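Local coordinates for EF-P arginine 32 rhamnosyl-transferase (Pseudomonas putida KT2440, PDB 5NV8), which belongs to the EarP family of bacterial rhamnosyltransferases and adopts the two-lobed GT-B glycosyltransferase fold, at residues L200-Y206 and C278-R284; P224-P230 and A257-L263; Q293-P298 and A365-G369. All blocks are in the same frame, centred on the assembly; numbering follows the deposited sequence.

In the fold
Contacts 1 and 2 are two strand pairings in one Rossmann-like sheet, and together they illustrate how such a sheet delivers residues to a ligand at its C-terminal ends. Contact 2 is nested in the loop that contact 1 closes; their centres are 10 Å apart, and Ile201 joins the backbone of strand 225-230. Contact 1 brings Phe204, Tyr206 and Arg284 to 2'-deoxy-thymidine-beta-L-rhamnose (TRH), while Pro230 of contact 2 comes within about 4 Å of it. Contact 3, centred 13 Å from contact 1 and 22 Å from contact 2, fastens the end of the helix after strand 280-284 to helix 358-373; there, the Gln293 side chain is about 10 Å from the ligand.

Contact 1: residues L200-Y206 and C278-R284; sequences LISLFAY and CDFNAVR. With TRH (2'-deoxy-thymidine-beta-L-rhamnose), chain B.
The guanidinium of Arg284 is sandwiched between two aromatic rings while it grips the sugar-side phosphate (P2) of TRH. On one face it lies flat against Tyr206, the planes 3° apart and the centres 4.3 Å from each other; on the opposite face is the rim of Phe204, whose CZ is 3.3 Å from Arg284 NE. The arginine CD sits over the middle of the Tyr206 ring in a CH-pi contact, 3.5 Å from its centroid, and also over one face of Phe204. TRH C5A touches the other face of that phenylalanine. Arg284 NH2 donates almost straight to TRH O3P (2.8 Å), whereas the bond from NE to O4P is bent and weak. Tyr206 OH also donates to O4P, in a contact so short that its exact length is doubtful, and Arg284 NH1 turns the other way in a weak bond to Ala205 O. With CG placed between the backbone N and the carbonyl carbon (chi1 71°) and the chain extended from there to NE, the arginine runs out between the rings to that phosphate.

Behind this cluster, strands 200-203 and 280-284 run parallel as neighbours in the Rossmann-like sheet, where loops at the C-terminal strand ends line the ligand site. Ala282 N bonds to Ser202 O at 2.7 Å, and Phe204 N to Ala282 O at 2.8 Å, at the point where the chain leaves the strand. Ser202 OG donates to a lone pair of Asn281 OD1 at 2.6 Å and also receives a water that bridges to Ala282 O. Further back, Leu200 O accepts from both Asp279 N and Phe280 N, and Leu200 N donates to Asp279 OD2.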
loop_
_atom_site.group_PDB
_atom_site.type_symbol
_atom_site.label_atom_id
_atom_site.label_comp_id
_atom_site.label_asym_id
_atom_site.label_seq_id
_atom_site.Cartn_x
_atom_site.Cartn_y
_atom_site.Cartn_z
ATOM N N LEU A 200 -1.081 -16.846 -1.410
ATOM C CA LEU A 200 -2.093 -15.810 -1.604
ATOM C C LEU A 200 -1.376 -14.504 -1.924
ATOM O O LEU A 200 -0.534 -14.053 -1.142
ATOM C CB LEU A 200 -2.971 -15.666 -0.355
ATOM C CG LEU A 200 -4.368 -15.032 -0.459
ATOM C CD1 LEU A 200 -5.266 -15.793 -1.437
ATOM C CD2 LEU A 200 -5.059 -14.891 0.904
ATOM N N ILE A 201 -1.686 -13.920 -3.081
ATOM C CA ILE A 201 -1.019 -12.727 -3.593
ATOM C C ILE A 201 -2.081 -11.701 -3.959
ATOM O O ILE A 201 -2.982 -11.994 -4.753
ATOM C CB ILE A 201 -0.138 -13.041 -4.820
ATOM C CG1 ILE A 201 0.955 -14.051 -4.473
ATOM C CG2 ILE A 201 0.439 -11.748 -5.398
ATOM C CD1 ILE A 201 1.802 -14.441 -5.681
ATOM N N SER A 202 -1.996 -10.518 -3.366
ATOM C CA SER A 202 -2.806 -9.387 -3.792
ATOM C C SER A 202 -2.001 -8.541 -4.769
ATOM O O SER A 202 -0.804 -8.312 -4.572
ATOM C CB SER A 202 -3.266 -8.528 -2.605
ATOM O OG SER A 202 -2.189 -7.832 -1.999
ATOM N N LEU A 203 -2.656 -8.083 -5.833
ATOM C CA LEU A 203 -1.994 -7.262 -6.839
ATOM C C LEU A 203 -2.853 -6.044 -7.133
ATOM O O LEU A 203 -4.017 -6.174 -7.529
ATOM C CB LEU A 203 -1.717 -8.054 -8.122
ATOM C CG LEU A 203 -1.572 -7.231 -9.401
ATOM C CD1 LEU A 203 -0.265 -6.453 -9.371
ATOM C CD2 LEU A 203 -1.605 -8.132 -10.620
ATOM N N PHE A 204 -2.271 -4.864 -6.947
ATOM C CA PHE A 204 -2.944 -3.588 -7.162
ATOM C C PHE A 204 -1.903 -2.642 -7.746
ATOM O O PHE A 204 -0.999 -2.193 -7.029
ATOM C CB PHE A 204 -3.524 -3.053 -5.852
ATOM C CG PHE A 204 -3.929 -1.607 -5.900
ATOM C CD1 PHE A 204 -4.992 -1.186 -6.685
ATOM C CD2 PHE A 204 -3.255 -0.668 -5.138
ATOM C CE1 PHE A 204 -5.365 0.151 -6.718
ATOM C CE2 PHE A 204 -3.621 0.665 -5.163
ATOM C CZ PHE A 204 -4.677 1.078 -5.955
ATOM N N ALA A 205 -2.006 -2.361 -9.041
ATOM C CA ALA A 205 -0.975 -1.601 -9.737
ATOM C C ALA A 205 -1.600 -0.882 -10.927
ATOM O O ALA A 205 -2.820 -0.894 -11.117
ATOM C CB ALA A 205 0.173 -2.525 -10.164
ATOM N N TYR A 206 -0.750 -0.244 -11.726
ATOM C CA TYR A 206 -1.158 0.381 -12.975
ATOM C C TYR A 206 -1.040 -0.649 -14.100
ATOM O O TYR A 206 -1.042 -1.858 -13.851
ATOM C CB TYR A 206 -0.311 1.632 -13.234
ATOM C CG TYR A 206 -0.160 2.544 -12.037
ATOM C CD1 TYR A 206 -1.128 3.494 -11.734
ATOM C CD2 TYR A 206 0.953 2.456 -11.211
ATOM C CE1 TYR A 206 -0.990 4.330 -10.642
ATOM C CE2 TYR A 206 1.097 3.283 -10.118
ATOM C CZ TYR A 206 0.127 4.219 -9.838
ATOM O OH TYR A 206 0.275 5.039 -8.746
ATOM N N CYS A 278 -2.670 -11.911 2.877
ATOM C CA CYS A 278 -1.919 -12.514 1.786
ATOM C C CYS A 278 -0.445 -12.675 2.156
ATOM O O CYS A 278 0.092 -11.962 3.006
ATOM C CB CYS A 278 -2.044 -11.657 0.522
ATOM S SG CYS A 278 -3.719 -11.236 0.046
ATOM N N ASP A 279 0.214 -13.624 1.487
ATOM C CA ASP A 279 1.633 -13.867 1.708
ATOM C C ASP A 279 2.528 -12.969 0.862
ATOM O O ASP A 279 3.740 -12.929 1.101
ATOM C CB ASP A 279 1.963 -15.337 1.431
ATOM C CG ASP A 279 1.034 -16.285 2.162
ATOM O OD1 ASP A 279 0.982 -16.227 3.409
ATOM O OD2 ASP A 279 0.342 -17.076 1.486
ATOM N N PHE A 280 1.961 -12.254 -0.109
ATOM C CA PHE A 280 2.713 -11.326 -0.946
ATOM C C PHE A 280 1.756 -10.256 -1.450
ATOM O O PHE A 280 0.691 -10.580 -1.985
ATOM C CB PHE A 280 3.378 -12.050 -2.122
ATOM C CG PHE A 280 4.318 -11.186 -2.913
ATOM C CD1 PHE A 280 5.565 -10.853 -2.408
ATOM C CD2 PHE A 280 3.959 -10.713 -4.166
ATOM C CE1 PHE A 280 6.436 -10.059 -3.135
ATOM C CE2 PHE A 280 4.825 -9.920 -4.899
ATOM C CZ PHE A 280 6.064 -9.592 -4.381
ATOM N N ASN A 281 2.129 -8.992 -1.280
ATOM C CA ASN A 281 1.254 -7.871 -1.607
ATOM C C ASN A 281 1.940 -6.959 -2.614
ATOM O O ASN A 281 2.971 -6.354 -2.308
ATOM C CB ASN A 281 0.875 -7.088 -0.348
ATOM C CG ASN A 281 0.052 -7.914 0.624
ATOM O OD1 ASN A 281 -1.108 -8.237 0.359
ATOM N ND2 ASN A 281 0.643 -8.241 1.767
ATOM N N ALA A 282 1.356 -6.847 -3.803
ATOM C CA ALA A 282 1.848 -5.949 -4.840
ATOM C C ALA A 282 1.020 -4.669 -4.795
ATOM O O ALA A 282 -0.164 -4.676 -5.146
ATOM C CB ALA A 282 1.772 -6.612 -6.214
ATOM N N VAL A 283 1.641 -3.572 -4.359
ATOM C CA VAL A 283 0.946 -2.295 -4.219
ATOM C C VAL A 283 1.533 -1.276 -5.186
ATOM O O VAL A 283 2.387 -1.608 -6.016
ATOM C CB VAL A 283 1.011 -1.775 -2.771
ATOM C CG1 VAL A 283 -0.028 -2.480 -1.906
ATOM C CG2 VAL A 283 2.412 -1.961 -2.205
ATOM N N ARG A 284 1.092 -0.026 -5.074
ATOM C CA ARG A 284 1.485 1.019 -6.010
ATOM C C ARG A 284 1.318 2.375 -5.336
ATOM O O ARG A 284 0.863 2.475 -4.192
ATOM C CB ARG A 284 0.642 0.953 -7.284
ATOM C CG ARG A 284 -0.788 1.390 -7.041
ATOM C CD ARG A 284 -1.539 1.686 -8.318
ATOM N NE ARG A 284 -2.626 2.630 -8.078
ATOM C CZ ARG A 284 -3.726 2.704 -8.815
ATOM N NH1 ARG A 284 -3.889 1.881 -9.842
ATOM N NH2 ARG A 284 -4.666 3.592 -8.522
HETATM O O4P TRH B . -1.797 4.986 -7.628
HETATM P P2 TRH B . -2.428 5.465 -6.372
HETATM O O3P TRH B . -4.043 5.443 -6.458
HETATM O O1 TRH B . -1.969 6.959 -5.980
HETATM C C1 TRH B . -1.055 7.643 -6.861
HETATM C C2 TRH B . -0.622 8.988 -6.261
HETATM O O2 TRH B . -1.694 9.605 -5.545
HETATM C C3 TRH B . -0.209 9.956 -7.376
HETATM O O3 TRH B . -1.380 10.555 -7.947
HETATM C C4 TRH B . 0.528 9.192 -8.456
HETATM O O4 TRH B . 1.665 8.531 -7.870
HETATM O OPP TRH B . -2.048 4.494 -5.136
HETATM P P TRH B . -2.281 4.995 -3.635
HETATM O O1P TRH B . -1.478 6.190 -3.273
HETATM O O2P TRH B . -1.961 3.750 -2.660
HETATM O "O5'" TRH B . -3.861 5.242 -3.455
HETATM C "C5'" TRH B . -4.740 4.130 -3.297
HETATM C "C4'" TRH B . -5.733 4.460 -2.195
HETATM O "O4'" TRH B . -6.892 3.613 -2.419
HETATM C "C3'" TRH B . -5.165 3.994 -0.869
HETATM O "O3'" TRH B . -5.962 4.519 0.200
HETATM C "C2'" TRH B . -5.439 2.514 -1.007
HETATM C "C1'" TRH B . -6.908 2.697 -1.296
HETATM N N11 TRH B . -7.627 1.453 -1.647
HETATM C C21 TRH B . -8.762 1.168 -0.996
HETATM O O21 TRH B . -9.182 1.922 -0.121
HETATM N N31 TRH B . -9.477 0.014 -1.302
HETATM C C41 TRH B . -9.027 -0.859 -2.287
HETATM O O41 TRH B . -9.677 -1.873 -2.536
HETATM C C51 TRH B . -7.854 -0.566 -2.967
HETATM C C5A TRH B . -7.397 -1.431 -3.954
HETATM C C61 TRH B . -7.148 0.593 -2.654
HETATM O O HOH W 1 -2.510 -5.099 -3.213
#

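Contact 2: residues P224-P230 and A257-L263; sequences PCHLLVP and ALTVQVL
Cys225 O accepts from two donors, the amide of Thr259 at 2.8 Å and a water that is also hydrogen-bonded to Thr259 OG1. The two strands, 225-230 and 258-263, are parallel neighbours in the Rossmann-like sheet, joined along the chain through helix 235-242 and the short antiparallel strand 252-255. Leu227 N continues the ladder with a nearly straight bond to Thr259 O (3.0 Å), and Val229 N meets Gln261 O at 2.7 Å.

On the face carrying Cys225, Leu227 and Val260 the contact is apolar. Leu258 CD2 comes within 3.6 Å of Cys225 SG and also touches Leu227 CB, and helices 211-220 and 235-242 cover this side. The other face is partly polar. Thr259 OG1 pairs with Thr254 OG1 on the edge strand, and its CG2 lies over one face of the His226 ring. Gln261, its CG anti to the backbone N (chi1 -170°) and its chain extended, runs alongside Leu228 and reaches His226. The imidazole is held at both nitrogens: ND1 bonds to Val195 N, and NE2 donates to Gln261 OE1 at 3.0 Å, from 33° out of the plane of the amide carbonyl.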
loop_
_atom_site.group_PDB
_atom_site.type_symbol
_atom_site.label_atom_id
_atom_site.label_comp_id
_atom_site.label_asym_id
_atom_site.label_seq_id
_atom_site.Cartn_x
_atom_site.Cartn_y
_atom_site.Cartn_z
ATOM N N PRO A 224 0.225 -24.230 -6.123
ATOM C CA PRO A 224 -0.878 -23.365 -6.553
ATOM C C PRO A 224 -0.713 -21.933 -6.067
ATOM O O PRO A 224 -0.055 -21.649 -5.064
ATOM C CB PRO A 224 -2.111 -24.021 -5.924
ATOM C CG PRO A 224 -1.579 -24.788 -4.760
ATOM C CD PRO A 224 -0.220 -25.270 -5.179
ATOM N N CYS A 225 -1.336 -21.019 -6.808
ATOM C CA CYS A 225 -1.354 -19.605 -6.461
ATOM C C CYS A 225 -2.782 -19.088 -6.549
ATOM O O CYS A 225 -3.491 -19.374 -7.521
ATOM C CB CYS A 225 -0.435 -18.790 -7.380
ATOM S SG CYS A 225 -0.561 -16.990 -7.169
ATOM N N HIS A 226 -3.198 -18.335 -5.531
ATOM C CA HIS A 226 -4.500 -17.675 -5.499
ATOM C C HIS A 226 -4.259 -16.170 -5.524
ATOM O O HIS A 226 -3.758 -15.600 -4.549
ATOM C CB HIS A 226 -5.296 -18.089 -4.263
ATOM C CG HIS A 226 -6.766 -17.829 -4.376
ATOM N ND1 HIS A 226 -7.710 -18.588 -3.715
ATOM C CD2 HIS A 226 -7.457 -16.898 -5.076
ATOM C CE1 HIS A 226 -8.917 -18.134 -4.004
ATOM N NE2 HIS A 226 -8.791 -17.109 -4.828
ATOM N N LEU A 227 -4.615 -15.534 -6.637
ATOM C CA LEU A 227 -4.372 -14.113 -6.850
ATOM C C LEU A 227 -5.670 -13.337 -6.673
ATOM O O LEU A 227 -6.676 -13.642 -7.320
ATOM C CB LEU A 227 -3.789 -13.868 -8.244
ATOM C CG LEU A 227 -3.410 -12.441 -8.648
ATOM C CD1 LEU A 227 -2.132 -12.002 -7.963
ATOM C CD2 LEU A 227 -3.264 -12.331 -10.160
ATOM N N LEU A 228 -5.643 -12.337 -5.797
ATOM C CA LEU A 228 -6.796 -11.487 -5.524
ATOM C C LEU A 228 -6.557 -10.126 -6.158
ATOM O O LEU A 228 -5.554 -9.468 -5.870
ATOM C CB LEU A 228 -7.034 -11.362 -4.018
ATOM C CG LEU A 228 -7.306 -12.690 -3.302
ATOM C CD1 LEU A 228 -7.495 -12.489 -1.802
ATOM C CD2 LEU A 228 -8.487 -13.421 -3.904
ATOM N N VAL A 229 -7.481 -9.706 -7.019
ATOM C CA VAL A 229 -7.312 -8.534 -7.860
ATOM C C VAL A 229 -8.505 -7.606 -7.643
ATOM O O VAL A 229 -9.599 -7.845 -8.137
ATOM C CB VAL A 229 -7.189 -8.929 -9.348
ATOM C CG1 VAL A 229 -7.169 -7.693 -10.226
ATOM C CG2 VAL A 229 -5.946 -9.779 -9.570
ATOM N N PRO A 230 -8.314 -6.523 -6.883
ATOM C CA PRO A 230 -9.370 -5.510 -6.778
ATOM C C PRO A 230 -9.617 -4.819 -8.110
ATOM O O PRO A 230 -8.775 -4.815 -9.012
ATOM C CB PRO A 230 -8.814 -4.530 -5.735
ATOM C CG PRO A 230 -7.809 -5.332 -4.956
ATOM C CD PRO A 230 -7.205 -6.275 -5.955
ATOM N N ALA A 257 -1.600 -23.657 -12.294
ATOM C CA ALA A 257 -1.413 -23.459 -10.864
ATOM C C ALA A 257 -1.968 -22.132 -10.367
ATOM O O ALA A 257 -2.037 -21.923 -9.151
ATOM C CB ALA A 257 0.075 -23.549 -10.506
ATOM N N LEU A 258 -2.364 -21.240 -11.267
ATOM C CA LEU A 258 -2.812 -19.901 -10.907
ATOM C C LEU A 258 -4.329 -19.823 -11.006
ATOM O O LEU A 258 -4.912 -20.203 -12.027
ATOM C CB LEU A 258 -2.160 -18.851 -11.814
ATOM C CG LEU A 258 -2.431 -17.354 -11.598
ATOM C CD1 LEU A 258 -3.657 -16.861 -12.365
ATOM C CD2 LEU A 258 -2.555 -17.028 -10.115
ATOM N N THR A 259 -4.962 -19.325 -9.948
ATOM C CA THR A 259 -6.391 -19.038 -9.940
ATOM C C THR A 259 -6.564 -17.537 -9.745
ATOM O O THR A 259 -6.151 -16.987 -8.719
ATOM C CB THR A 259 -7.115 -19.823 -8.841
ATOM O OG1 THR A 259 -7.262 -21.189 -9.246
ATOM C CG2 THR A 259 -8.489 -19.238 -8.592
ATOM N N VAL A 260 -7.151 -16.875 -10.736
ATOM C CA VAL A 260 -7.297 -15.424 -10.745
ATOM C C VAL A 260 -8.679 -15.068 -10.216
ATOM O O VAL A 260 -9.660 -15.762 -10.502
ATOM C CB VAL A 260 -7.063 -14.861 -12.163
ATOM C CG1 VAL A 260 -8.320 -14.952 -13.030
ATOM C CG2 VAL A 260 -6.563 -13.435 -12.087
ATOM N N GLN A 261 -8.757 -14.001 -9.420
ATOM C CA GLN A 261 -10.025 -13.575 -8.840
ATOM C C GLN A 261 -10.096 -12.057 -8.801
ATOM O O GLN A 261 -9.138 -11.399 -8.387
ATOM C CB GLN A 261 -10.224 -14.140 -7.427
ATOM C CG GLN A 261 -11.639 -13.927 -6.893
ATOM C CD GLN A 261 -11.928 -14.705 -5.619
ATOM O OE1 GLN A 261 -11.014 -15.136 -4.916
ATOM N NE2 GLN A 261 -13.210 -14.884 -5.317
ATOM N N VAL A 262 -11.241 -11.515 -9.215
ATOM C CA VAL A 262 -11.469 -10.076 -9.282
ATOM C C VAL A 262 -12.252 -9.640 -8.051
ATOM O O VAL A 262 -13.327 -10.182 -7.764
ATOM C CB VAL A 262 -12.215 -9.690 -10.569
ATOM C CG1 VAL A 262 -12.089 -8.197 -10.827
ATOM C CG2 VAL A 262 -11.684 -10.489 -11.751
ATOM N N LEU A 263 -11.723 -8.657 -7.332
ATOM C CA LEU A 263 -12.324 -8.127 -6.117
ATOM C C LEU A 263 -12.968 -6.767 -6.369
ATOM O O LEU A 263 -12.598 -6.053 -7.306
ATOM C CB LEU A 263 -11.269 -7.990 -5.009
ATOM C CG LEU A 263 -10.699 -9.273 -4.402
ATOM C CD1 LEU A 263 -9.784 -8.942 -3.238
ATOM C CD2 LEU A 263 -11.819 -10.206 -3.960
HETATM O O HOH W 2 -4.779 -22.258 -7.538
#

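Contact 3: residues Q293-P298 and A365-G369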
loop_
_atom_site.group_PDB
_atom_site.type_symbol
_atom_site.label_atom_id
_atom_site.label_comp_id
_atom_site.label_asym_id
_atom_site.label_seq_id
_atom_site.Cartn_x
_atom_site.Cartn_y
_atom_site.Cartn_z
ATOM N N GLN A 293 3.807 -1.906 3.827
ATOM C CA GLN A 293 4.984 -1.971 4.686
ATOM C C GLN A 293 4.590 -2.250 6.131
ATOM O O GLN A 293 5.246 -3.043 6.817
ATOM C CB GLN A 293 5.796 -0.677 4.571
ATOM C CG GLN A 293 6.456 -0.478 3.205
ATOM C CD GLN A 293 7.182 0.852 3.070
ATOM O OE1 GLN A 293 8.200 1.085 3.721
ATOM N NE2 GLN A 293 6.660 1.729 2.220
ATOM N N TRP A 294 3.514 -1.616 6.610
ATOM C CA TRP A 294 2.986 -1.937 7.931
ATOM C C TRP A 294 2.405 -3.343 7.993
ATOM O O TRP A 294 2.367 -3.934 9.076
ATOM C CB TRP A 294 1.918 -0.924 8.351
ATOM C CG TRP A 294 2.369 0.520 8.342
ATOM C CD1 TRP A 294 1.684 1.580 7.827
ATOM C CD2 TRP A 294 3.592 1.056 8.876
ATOM N NE1 TRP A 294 2.398 2.740 8.004
ATOM C CE2 TRP A 294 3.573 2.446 8.644
ATOM C CE3 TRP A 294 4.696 0.498 9.528
ATOM C CZ2 TRP A 294 4.616 3.283 9.037
ATOM C CZ3 TRP A 294 5.730 1.329 9.913
ATOM C CH2 TRP A 294 5.683 2.706 9.667
ATOM N N ALA A 295 1.963 -3.893 6.856
ATOM C CA ALA A 295 1.442 -5.258 6.841
ATOM C C ALA A 295 2.512 -6.282 7.208
ATOM O O ALA A 295 2.187 -7.351 7.739
ATOM C CB ALA A 295 0.850 -5.584 5.469
ATOM N N GLY A 296 3.782 -5.986 6.927
ATOM C CA GLY A 296 4.873 -6.842 7.346
ATOM C C GLY A 296 5.149 -8.055 6.479
ATOM O O GLY A 296 6.054 -8.831 6.809
ATOM N N GLN A 297 4.414 -8.249 5.386
ATOM C CA GLN A 297 4.628 -9.383 4.497
ATOM C C GLN A 297 5.485 -8.980 3.305
ATOM O O GLN A 297 5.630 -7.791 3.007
ATOM C CB GLN A 297 3.283 -9.937 4.007
ATOM C CG GLN A 297 2.281 -10.198 5.114
ATOM C CD GLN A 297 2.587 -11.466 5.886
ATOM O OE1 GLN A 297 3.458 -11.479 6.757
ATOM N NE2 GLN A 297 1.868 -12.540 5.574
ATOM N N PRO A 298 6.094 -9.946 2.611
ATOM C CA PRO A 298 6.825 -9.619 1.380
ATOM C C PRO A 298 5.934 -8.865 0.403
ATOM O O PRO A 298 4.748 -9.164 0.261
ATOM C CB PRO A 298 7.229 -10.992 0.835
ATOM C CG PRO A 298 7.337 -11.845 2.041
ATOM C CD PRO A 298 6.267 -11.360 2.989
ATOM N N ALA A 365 10.830 -8.429 5.623
ATOM C CA ALA A 365 9.650 -7.572 5.572
ATOM C C ALA A 365 9.140 -7.246 6.971
ATOM O O ALA A 365 8.692 -6.122 7.226
ATOM C CB ALA A 365 8.557 -8.237 4.738
ATOM N N ARG A 366 9.199 -8.214 7.892
ATOM C CA ARG A 366 8.802 -7.949 9.272
ATOM C C ARG A 366 9.746 -6.955 9.934
ATOM O O ARG A 366 9.301 -6.036 10.633
ATOM C CB ARG A 366 8.768 -9.251 10.075
ATOM C CG ARG A 366 7.831 -10.311 9.527
ATOM C CD ARG A 366 6.383 -9.949 9.803
ATOM N NE ARG A 366 6.140 -9.720 11.222
ATOM C CZ ARG A 366 4.932 -9.675 11.774
ATOM N NH1 ARG A 366 3.853 -9.843 11.023
ATOM N NH2 ARG A 366 4.804 -9.461 13.077
ATOM N N LEU A 367 11.053 -7.124 9.724
ATOM C CA LEU A 367 12.029 -6.261 10.380
ATOM C C LEU A 367 11.949 -4.825 9.877
ATOM O O LEU A 367 12.222 -3.891 10.638
ATOM C CB LEU A 367 13.436 -6.824 10.178
ATOM C CG LEU A 367 13.743 -8.109 10.949
ATOM C CD1 LEU A 367 14.797 -8.945 10.233
ATOM C CD2 LEU A 367 14.183 -7.785 12.367
ATOM N N TRP A 368 11.582 -4.625 8.609
ATOM C CA TRP A 368 11.460 -3.264 8.093
ATOM C C TRP A 368 10.279 -2.536 8.721
ATOM O O TRP A 368 10.388 -1.356 9.074
ATOM C CB TRP A 368 11.323 -3.282 6.570
ATOM C CG TRP A 368 11.156 -1.908 5.995
ATOM C CD1 TRP A 368 9.983 -1.292 5.666
ATOM C CD2 TRP A 368 12.199 -0.973 5.695
ATOM N NE1 TRP A 368 10.232 -0.031 5.176
ATOM C CE2 TRP A 368 11.584 0.189 5.184
ATOM C CE3 TRP A 368 13.593 -1.005 5.807
ATOM C CZ2 TRP A 368 12.316 1.305 4.781
ATOM C CZ3 TRP A 368 14.317 0.106 5.408
ATOM C CH2 TRP A 368 13.677 1.244 4.901
ATOM N N GLY A 369 9.140 -3.218 8.861
ATOM C CA GLY A 369 7.988 -2.588 9.483
ATOM C C GLY A 369 8.240 -2.210 10.929
ATOM O O GLY A 369 7.852 -1.126 11.374
HETATM O O HOH W 3 3.349 -9.967 8.646
#
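The side chains of Gln293 and Trp368 run alongside each other in one direction, and the indole NE1 donates to Gln293 OE1 at 2.7 Å. The donor lies in the plane of the amide carbonyl, on a lone pair, although the oxygen is tilted 17° from the indole plane. With CG anti to the backbone N (chi1 178°), the indole of Trp368 is directed toward Gln293, which answers with an extended chain.

This is the buried half of a junction between the C-terminal end of helix 287-295 and the middle of helix 358-373. Small residues let the backbones come close: the CA atoms of Gly296 and Arg366 are 4.5 Å apart. Gly296, the first residue past the helix, has a positive phi of 81°, and its carbonyl oxygen rests against Ala365 CB at 3.3 Å. The same methyl lies 3.4 Å from Gln297 O and also touches the Pro298 ring. Gly369 brings its carbonyl oxygen, in the ring plane, to the edge of Trp294 at CZ3 (3.6 Å), while the indole nitrogen of Trp294 bonds to Leu164 O.

The Arg366 side is more polar and partly exposed. Bent at two torsions, the arginine still packs closely at CD, 3.2 Å from Gly296 O; only its head group is looser, turning toward a water near Ala295 O and Gln297 OE1, where short distances make the exact bonding doubtful.

In the buried half, the amide of Gln293 is fixed at both ends: NE2 donates to Phe289 O while OE1 accepts the hydrogen bond of the indole N-H, a pairing that sets which end of the amide is oxygen and satisfies the buried indole.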